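Local coordinates for protein transcription termination factor FttA (Methanosarcina mazei, PDB 2XR1) that probably terminates transcription across the archaeal genome by cleaving nascent RNA as a dimeric, zinc-dependent beta-CASP nuclease, at residues Y226-E231 / V254-K259. Residues are numbered along the deposited sequence; the frame is centred on the assembly and turned at random.
Sequences YLYVPE and VPLLFK
Leu-227 reaches from the loop toward the helix and meets Leu-256 and Leu-257 with methyl groups alone. Its CD1 lies 3.9 Å from CD2 of Leu-257, and its CD2 takes part as well, 4.1 Å from that same methyl, which thus rests against both branches of the fork. The two leucine side chains cross at about a right angle, each with CG anti to its carbonyl carbon (chi1 -64° in both). In Leu-257 the CB does not aim at the loop, but chi1 and an extended chi2 (176°) together carry CD2 over to it. Leu-256 does point at the loop, and its CD2 lies 4.3 Å from CD1 of Leu-227. Branched aliphatic side chains suit this buried junction, where they can fill space without needing polar partners.

The contact belongs to the N-terminal part of the metallo-beta-lactamase fold. Segment 226-231 lies in the long connection between strands 208-211 and 240-242, while helix 254-259 follows the zinc ligands Asp-249 and His-250 and packs on helix 299-306 with its Val-254, Pro-255 and Phe-258.

Tyr-228 closes the exposed margin. In one of its two modelled conformers the ring has CB of Leu-227 4.1 Å above one face, toward the rim, and the OH comes within 4.3 Å of Leu-256 CD2. In that conformer the hydroxyl also hydrogen-bonds to the OH of Tyr-260, just beyond the helix; a tyrosine suits this exposed edge, its ring lying against the neighbouring Leu-227 while its hydroxyl finds a polar partner. Farther along the loop, Glu-231 forms a salt bridge with Arg-185 of the second subunit.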
loop_
_atom_site.group_PDB
_atom_site.type_symbol
_atom_site.label_atom_id
_atom_site.label_comp_id
_atom_site.label_asym_id
_atom_site.label_seq_id
_atom_site.Cartn_x
_atom_site.Cartn_y
_atom_site.Cartn_z
ATOM N N TYR B 226 10.732 -2.205 -4.719
ATOM C CA TYR B 226 10.126 -0.883 -4.822
ATOM C C TYR B 226 10.225 -0.146 -3.477
ATOM O O TYR B 226 9.247 -0.013 -2.748
ATOM C CB TYR B 226 8.650 -0.972 -5.294
ATOM C CG TYR B 226 8.475 -1.557 -6.668
ATOM C CD1 TYR B 226 8.559 -0.778 -7.771
ATOM C CD2 TYR B 226 8.279 -2.909 -6.838
ATOM C CE1 TYR B 226 8.443 -1.337 -9.050
ATOM C CE2 TYR B 226 8.167 -3.466 -8.070
ATOM C CZ TYR B 226 8.250 -2.693 -9.161
ATOM O OH TYR B 226 8.114 -3.249 -10.382
ATOM N N LEU B 227 11.418 0.344 -3.165
ATOM C CA LEU B 227 11.658 1.006 -1.894
ATOM C C LEU B 227 11.200 2.469 -1.886
ATOM O O LEU B 227 11.217 3.071 -0.816
ATOM C CB LEU B 227 13.137 0.950 -1.522
ATOM C CG LEU B 227 13.742 -0.426 -1.266
ATOM C CD1 LEU B 227 15.261 -0.347 -0.978
ATOM C CD2 LEU B 227 12.988 -1.162 -0.130
ATOM N N TYR B 228 10.767 3.036 -3.018
ATOM C CA TYR B 228 10.597 4.497 -3.108
ATOM C C TYR B 228 9.117 4.923 -2.943
ATOM O O TYR B 228 8.762 6.068 -3.205
ATOM C CB TYR B 228 11.270 5.033 -4.393
ATOM C CG TYR B 228 12.717 4.546 -4.495
ATOM C CD1 TYR B 228 13.006 3.281 -5.007
ATOM C CD2 TYR B 228 13.785 5.314 -4.014
ATOM C CE1 TYR B 228 14.311 2.809 -5.073
ATOM C CE2 TYR B 228 15.097 4.844 -4.076
ATOM C CZ TYR B 228 15.349 3.592 -4.605
ATOM O OH TYR B 228 16.630 3.100 -4.680
ATOM N N VAL B 229 8.276 4.015 -2.469
ATOM C CA VAL B 229 6.832 4.197 -2.422
ATOM C C VAL B 229 6.360 4.652 -1.079
ATOM O O VAL B 229 7.009 4.390 -0.099
ATOM C CB VAL B 229 6.075 2.851 -2.705
ATOM C CG1 VAL B 229 6.286 2.420 -4.119
ATOM C CG2 VAL B 229 6.452 1.730 -1.697
ATOM N N PRO B 230 5.178 5.275 -1.009
ATOM C CA PRO B 230 4.724 5.895 0.237
ATOM C C PRO B 230 4.701 4.993 1.452
ATOM O O PRO B 230 4.796 5.488 2.545
ATOM C CB PRO B 230 3.311 6.330 -0.106
ATOM C CG PRO B 230 3.398 6.666 -1.483
ATOM C CD PRO B 230 4.289 5.646 -2.109
ATOM N N GLU B 231 4.604 3.697 1.256
ATOM C CA GLU B 231 4.560 2.729 2.353
ATOM C C GLU B 231 5.877 2.514 3.020
ATOM O O GLU B 231 5.910 1.930 4.076
ATOM C CB GLU B 231 4.133 1.339 1.838
ATOM C CG GLU B 231 2.764 1.267 1.226
ATOM C CD GLU B 231 2.710 1.712 -0.225
ATOM O OE1 GLU B 231 3.174 2.814 -0.585
ATOM O OE2 GLU B 231 2.168 0.974 -1.027
ATOM N N VAL B 254 19.907 -4.498 2.275
ATOM C CA VAL B 254 19.704 -3.916 3.572
ATOM C C VAL B 254 20.621 -2.709 3.800
ATOM O O VAL B 254 20.189 -1.735 4.399
ATOM C CB VAL B 254 19.864 -4.929 4.695
ATOM C CG1 VAL B 254 19.956 -4.210 6.108
ATOM C CG2 VAL B 254 18.715 -5.920 4.626
ATOM N N PRO B 255 21.868 -2.747 3.320
ATOM C CA PRO B 255 22.633 -1.548 3.499
ATOM C C PRO B 255 22.123 -0.362 2.691
ATOM O O PRO B 255 22.424 0.768 3.057
ATOM C CB PRO B 255 24.053 -1.952 3.050
ATOM C CG PRO B 255 24.121 -3.372 3.300
ATOM C CD PRO B 255 22.717 -3.880 2.944
ATOM N N LEU B 256 21.385 -0.583 1.607
ATOM C CA LEU B 256 20.846 0.538 0.835
ATOM C C LEU B 256 19.816 1.292 1.678
ATOM O O LEU B 256 19.684 2.505 1.581
ATOM C CB LEU B 256 20.180 0.017 -0.442
ATOM C CG LEU B 256 19.744 1.002 -1.525
ATOM C CD1 LEU B 256 20.877 1.871 -1.976
ATOM C CD2 LEU B 256 19.208 0.248 -2.666
ATOM N N LEU B 257 19.075 0.550 2.516
ATOM C CA LEU B 257 18.151 1.175 3.476
ATOM C C LEU B 257 18.886 2.189 4.330
ATOM O O LEU B 257 18.409 3.307 4.523
ATOM C CB LEU B 257 17.484 0.147 4.384
ATOM C CG LEU B 257 16.583 -0.850 3.645
ATOM C CD1 LEU B 257 16.010 -1.934 4.541
ATOM C CD2 LEU B 257 15.458 -0.118 2.935
ATOM N N PHE B 258 20.059 1.821 4.816
ATOM C CA PHE B 258 20.841 2.756 5.625
ATOM C C PHE B 258 21.364 3.950 4.795
ATOM O O PHE B 258 21.369 5.098 5.251
ATOM C CB PHE B 258 21.951 2.004 6.352
ATOM C CG PHE B 258 21.446 1.177 7.482
ATOM C CD1 PHE B 258 21.188 1.745 8.703
ATOM C CD2 PHE B 258 21.194 -0.138 7.315
ATOM C CE1 PHE B 258 20.724 1.006 9.720
ATOM C CE2 PHE B 258 20.705 -0.891 8.354
ATOM C CZ PHE B 258 20.465 -0.319 9.542
ATOM N N LYS B 259 21.776 3.676 3.569
ATOM C CA LYS B 259 22.235 4.734 2.704
ATOM C C LYS B 259 21.154 5.798 2.553
ATOM O O LYS B 259 21.445 6.981 2.458
ATOM C CB LYS B 259 22.596 4.183 1.334
ATOM C CG LYS B 259 23.173 5.224 0.389
ATOM C CD LYS B 259 23.632 4.574 -0.932
ATOM C CE LYS B 259 24.050 5.594 -1.989
ATOM N NZ LYS B 259 25.117 4.978 -2.841
#